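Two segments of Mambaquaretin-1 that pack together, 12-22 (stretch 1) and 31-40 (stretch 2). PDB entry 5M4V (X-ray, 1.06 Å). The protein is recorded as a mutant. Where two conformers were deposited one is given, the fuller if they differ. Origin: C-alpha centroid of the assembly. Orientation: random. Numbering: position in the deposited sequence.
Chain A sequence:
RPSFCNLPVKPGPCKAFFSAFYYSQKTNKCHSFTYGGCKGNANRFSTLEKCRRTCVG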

# COMPACT_ATOMS: atom_id res chain seq x y z
N GLY A 12 -6.13 3.81 -7.75
CA GLY A 12 -7.44 4.11 -8.10
C GLY A 12 -7.52 5.31 -9.15
O GLY A 12 -6.52 5.90 -9.51
N PRO A 13 -8.68 5.71 -9.49
CA PRO A 13 -8.92 6.70 -10.57
C PRO A 13 -9.13 8.12 -10.05
O PRO A 13 -9.26 9.05 -10.91
N CYS A 14 -9.43 8.20 -8.74
CA CYS A 14 -9.62 9.49 -8.25
C CYS A 14 -8.26 10.26 -8.19
O CYS A 14 -7.19 9.62 -8.32
N LYS A 15 -8.27 11.56 -7.97
CA LYS A 15 -7.07 12.38 -8.05
C LYS A 15 -6.85 13.27 -6.90
O LYS A 15 -6.35 14.45 -6.99
N ALA A 16 -7.19 12.78 -5.72
CA ALA A 16 -6.87 13.46 -4.51
C ALA A 16 -5.41 13.17 -4.27
O ALA A 16 -4.75 12.33 -5.00
N PHE A 17 -4.85 13.77 -3.33
CA PHE A 17 -3.32 13.35 -3.31
C PHE A 17 -2.92 12.82 -2.06
O PHE A 17 -2.37 13.58 -1.35
N PHE A 18 -3.31 11.58 -1.68
CA PHE A 18 -3.06 11.03 -0.36
C PHE A 18 -1.70 10.30 -0.42
O PHE A 18 -1.48 9.45 -1.29
N SER A 19 -0.82 10.66 0.47
CA SER A 19 0.43 9.91 0.62
C SER A 19 0.10 8.56 1.21
O SER A 19 -0.69 8.48 2.18
N ALA A 20 0.66 7.45 0.67
CA ALA A 20 0.40 6.15 1.26
C ALA A 20 1.59 5.23 0.98
O ALA A 20 2.57 5.63 0.36
N PHE A 21 1.47 4.01 1.50
CA PHE A 21 2.51 3.00 1.36
C PHE A 21 1.86 1.69 1.00
O PHE A 21 0.72 1.40 1.39
N TYR A 22 2.61 0.84 0.27
CA TYR A 22 2.16 -0.49 -0.12
C TYR A 22 3.32 -1.47 -0.03
O TYR A 22 4.49 -1.04 -0.12
N HIS A 31 6.81 0.49 -0.07
CA HIS A 31 7.16 1.59 -0.94
C HIS A 31 6.06 2.64 -0.86
O HIS A 31 4.92 2.34 -0.53
N SER A 32 6.40 3.88 -1.20
CA SER A 32 5.42 4.94 -1.30
C SER A 32 4.57 4.83 -2.55
O SER A 32 5.03 4.43 -3.61
N PHE A 33 3.32 5.30 -2.46
CA PHE A 33 2.53 5.60 -3.64
C PHE A 33 1.58 6.72 -3.29
O PHE A 33 1.35 7.06 -2.16
N THR A 34 0.98 7.28 -4.35
CA THR A 34 -0.03 8.28 -4.17
C THR A 34 -1.41 7.64 -4.37
O THR A 34 -1.71 7.18 -5.48
N TYR A 35 -2.19 7.55 -3.33
CA TYR A 35 -3.53 7.04 -3.43
C TYR A 35 -4.46 8.18 -3.86
O TYR A 35 -4.44 9.25 -3.27
N GLY A 36 -5.28 7.89 -4.88
CA GLY A 36 -6.19 8.96 -5.38
C GLY A 36 -7.43 9.19 -4.49
O GLY A 36 -8.11 10.17 -4.81
N GLY A 37 -7.67 8.33 -3.53
CA GLY A 37 -8.73 8.59 -2.55
C GLY A 37 -9.94 7.73 -2.68
O GLY A 37 -10.78 7.76 -1.78
N CYS A 38 -10.11 6.96 -3.76
CA CYS A 38 -11.25 6.08 -3.93
C CYS A 38 -10.82 4.76 -4.59
O CYS A 38 -9.89 4.66 -5.33
N LYS A 39 -11.64 3.75 -4.30
CA LYS A 39 -11.56 2.44 -5.06
C LYS A 39 -10.26 1.69 -4.81
O LYS A 39 -9.87 0.90 -5.65
N GLY A 40 -9.60 1.93 -3.71
CA GLY A 40 -8.39 1.22 -3.43
C GLY A 40 -8.59 -0.21 -2.93
O GLY A 40 -9.71 -0.69 -2.84

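Strands 18-22 and 31-35 run antiparallel, and their alternating side chains divide between two faces. One face carries Phe18, Ala20, Tyr22, His31, Phe33 and Tyr35, and most of the close packing lies there. Ala20, buried, supplies the hollow: its small CB leaves room for larger neighbours, with Phe33 CE1 3.6 Å from Ala20 CB and Tyr35 CB 4.2 Å from the same atom. Phe33 adopts chi1 p, which carries the end of its ring nearer the opposing strand. Tyr22, also p, directs its ring edge toward the face of Phe33 in an offset edge-to-face pair, Tyr22 CD1 lying 3.7 Å from Phe33 CD1; flat, nearly perpendicular rings (88°) fit closely here. The other flank of this patch is His31 (m), whose CB is 3.6 Å from Tyr22 CE1. Phe18 (m) reaches past the strand end, its CD2 3.7 Å from Gly37 CA. A CB on Gly37 would crowd that ring and Ala16 CB, and its backbone angles themselves call for glycine.

The face of Ser19, Phe21, Ser32 and Thr34 is more open and partly polar. Phe21 (m) brings CE1 to 3.2 Å from Ser32 OG. Water 2 fills a gap beside them, donating to Ser19 OG (2.9 Å from its O) and Ala20 O (2.8 Å from its O), and hydrogen-bonding Ser32 OG (3.0 Å from its O).

Beyond the strands, Cys14 (m) and Cys38 (p) close a disulfide, SG to SG 2.1 Å, with chi3 of 97°. Pro13 CD packs 3.8 Å from Cys38 SG. Water 1 accepts from Cys14 N (3.0 Å from its O) and Cys38 N (3.1 Å from its O), bridging the backbones near the disulfide. Glycine lets the two stretches close up here: a CB on Gly36 would strike Cys14 O, and one on Gly12 would strike Cys38 O.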

# COMPACT_ATOMS: atom_id res chain seq x y z
CB PRO A 13 -10.16 6.16 -11.24
CG PRO A 13 -10.90 5.57 -10.10
CD PRO A 13 -9.91 4.95 -9.07
CB CYS A 14 -10.38 9.57 -6.96
SG CYS A 14 -12.13 9.01 -7.00
CB LYS A 15 -7.04 13.14 -9.37
CG LYS A 15 -7.08 12.22 -10.54
CD LYS A 15 -5.78 11.49 -10.80
CE LYS A 15 -6.00 10.23 -11.63
NZ LYS A 15 -4.73 9.45 -11.93
CB ALA A 16 -7.73 13.05 -3.41
CB PHE A 17 -2.44 14.60 -3.66
CG PHE A 17 -2.09 14.53 -5.12
CD1 PHE A 17 -3.10 14.73 -6.09
CD2 PHE A 17 -0.86 14.17 -5.52
CE1 PHE A 17 -2.87 14.53 -7.45
CE2 PHE A 17 -0.57 13.99 -6.88
CZ PHE A 17 -1.57 14.20 -7.86
CB PHE A 18 -4.15 10.07 0.13
CG PHE A 18 -5.46 10.73 0.48
CD1 PHE A 18 -5.57 11.56 1.63
CD2 PHE A 18 -6.50 10.75 -0.45
CE1 PHE A 18 -6.72 12.19 1.90
CE2 PHE A 18 -7.65 11.41 -0.17
CZ PHE A 18 -7.80 12.13 1.02
CB SER A 19 1.30 10.70 1.62
OG SER A 19 2.48 9.97 2.01
CB ALA A 20 -0.90 5.60 0.67
CB PHE A 21 3.29 2.87 2.70
CG PHE A 21 4.00 4.11 3.03
CD1 PHE A 21 5.29 4.39 2.59
CD2 PHE A 21 3.37 5.11 3.77
CE1 PHE A 21 5.92 5.56 2.86
CE2 PHE A 21 4.00 6.31 4.06
CZ PHE A 21 5.27 6.54 3.60
CB TYR A 22 1.59 -0.51 -1.55
CG TYR A 22 2.59 -0.40 -2.63
CD1 TYR A 22 3.16 0.79 -3.02
CD2 TYR A 22 3.00 -1.53 -3.35
CE1 TYR A 22 4.07 0.90 -4.04
CE2 TYR A 22 3.94 -1.43 -4.38
CZ TYR A 22 4.48 -0.23 -4.72
OH TYR A 22 5.38 -0.12 -5.77
CB HIS A 31 7.31 1.14 -2.41
CG HIS A 31 8.31 0.04 -2.57
ND1 HIS A 31 9.65 0.28 -2.81
CD2 HIS A 31 8.21 -1.30 -2.45
CE1 HIS A 31 10.29 -0.91 -2.82
NE2 HIS A 31 9.45 -1.86 -2.64
CB SER A 32 6.14 6.31 -1.36
OG SER A 32 6.67 6.65 -0.08
CB PHE A 33 1.82 4.35 -4.20
CG PHE A 33 0.53 3.91 -3.49
CD1 PHE A 33 0.59 3.34 -2.23
CD2 PHE A 33 -0.69 3.99 -4.09
CE1 PHE A 33 -0.55 2.81 -1.63
CE2 PHE A 33 -1.83 3.48 -3.49
CZ PHE A 33 -1.74 2.88 -2.27
CB THR A 34 0.15 9.46 -5.15
OG1 THR A 34 1.45 10.00 -4.95
CG2 THR A 34 -0.88 10.52 -4.94
CB TYR A 35 -3.98 6.47 -2.11
CG TYR A 35 -5.37 5.94 -2.07
CD1 TYR A 35 -5.87 5.04 -3.01
CD2 TYR A 35 -6.29 6.31 -1.03
CE1 TYR A 35 -7.15 4.57 -2.96
CE2 TYR A 35 -7.57 5.79 -0.97
CZ TYR A 35 -7.96 4.91 -1.95
OH TYR A 35 -9.25 4.38 -1.93
CB CYS A 38 -12.36 6.73 -4.77
SG CYS A 38 -12.01 6.93 -6.59
CB LYS A 39 -11.83 2.55 -6.59
CG LYS A 39 -13.19 3.24 -6.85
CD LYS A 39 -13.50 3.22 -8.34
CE LYS A 39 -14.34 2.00 -8.68
NZ LYS A 39 -14.52 1.88 -10.15
O HOH W 1 -8.46 6.73 -6.36
O HOH W 2 4.08 7.99 0.66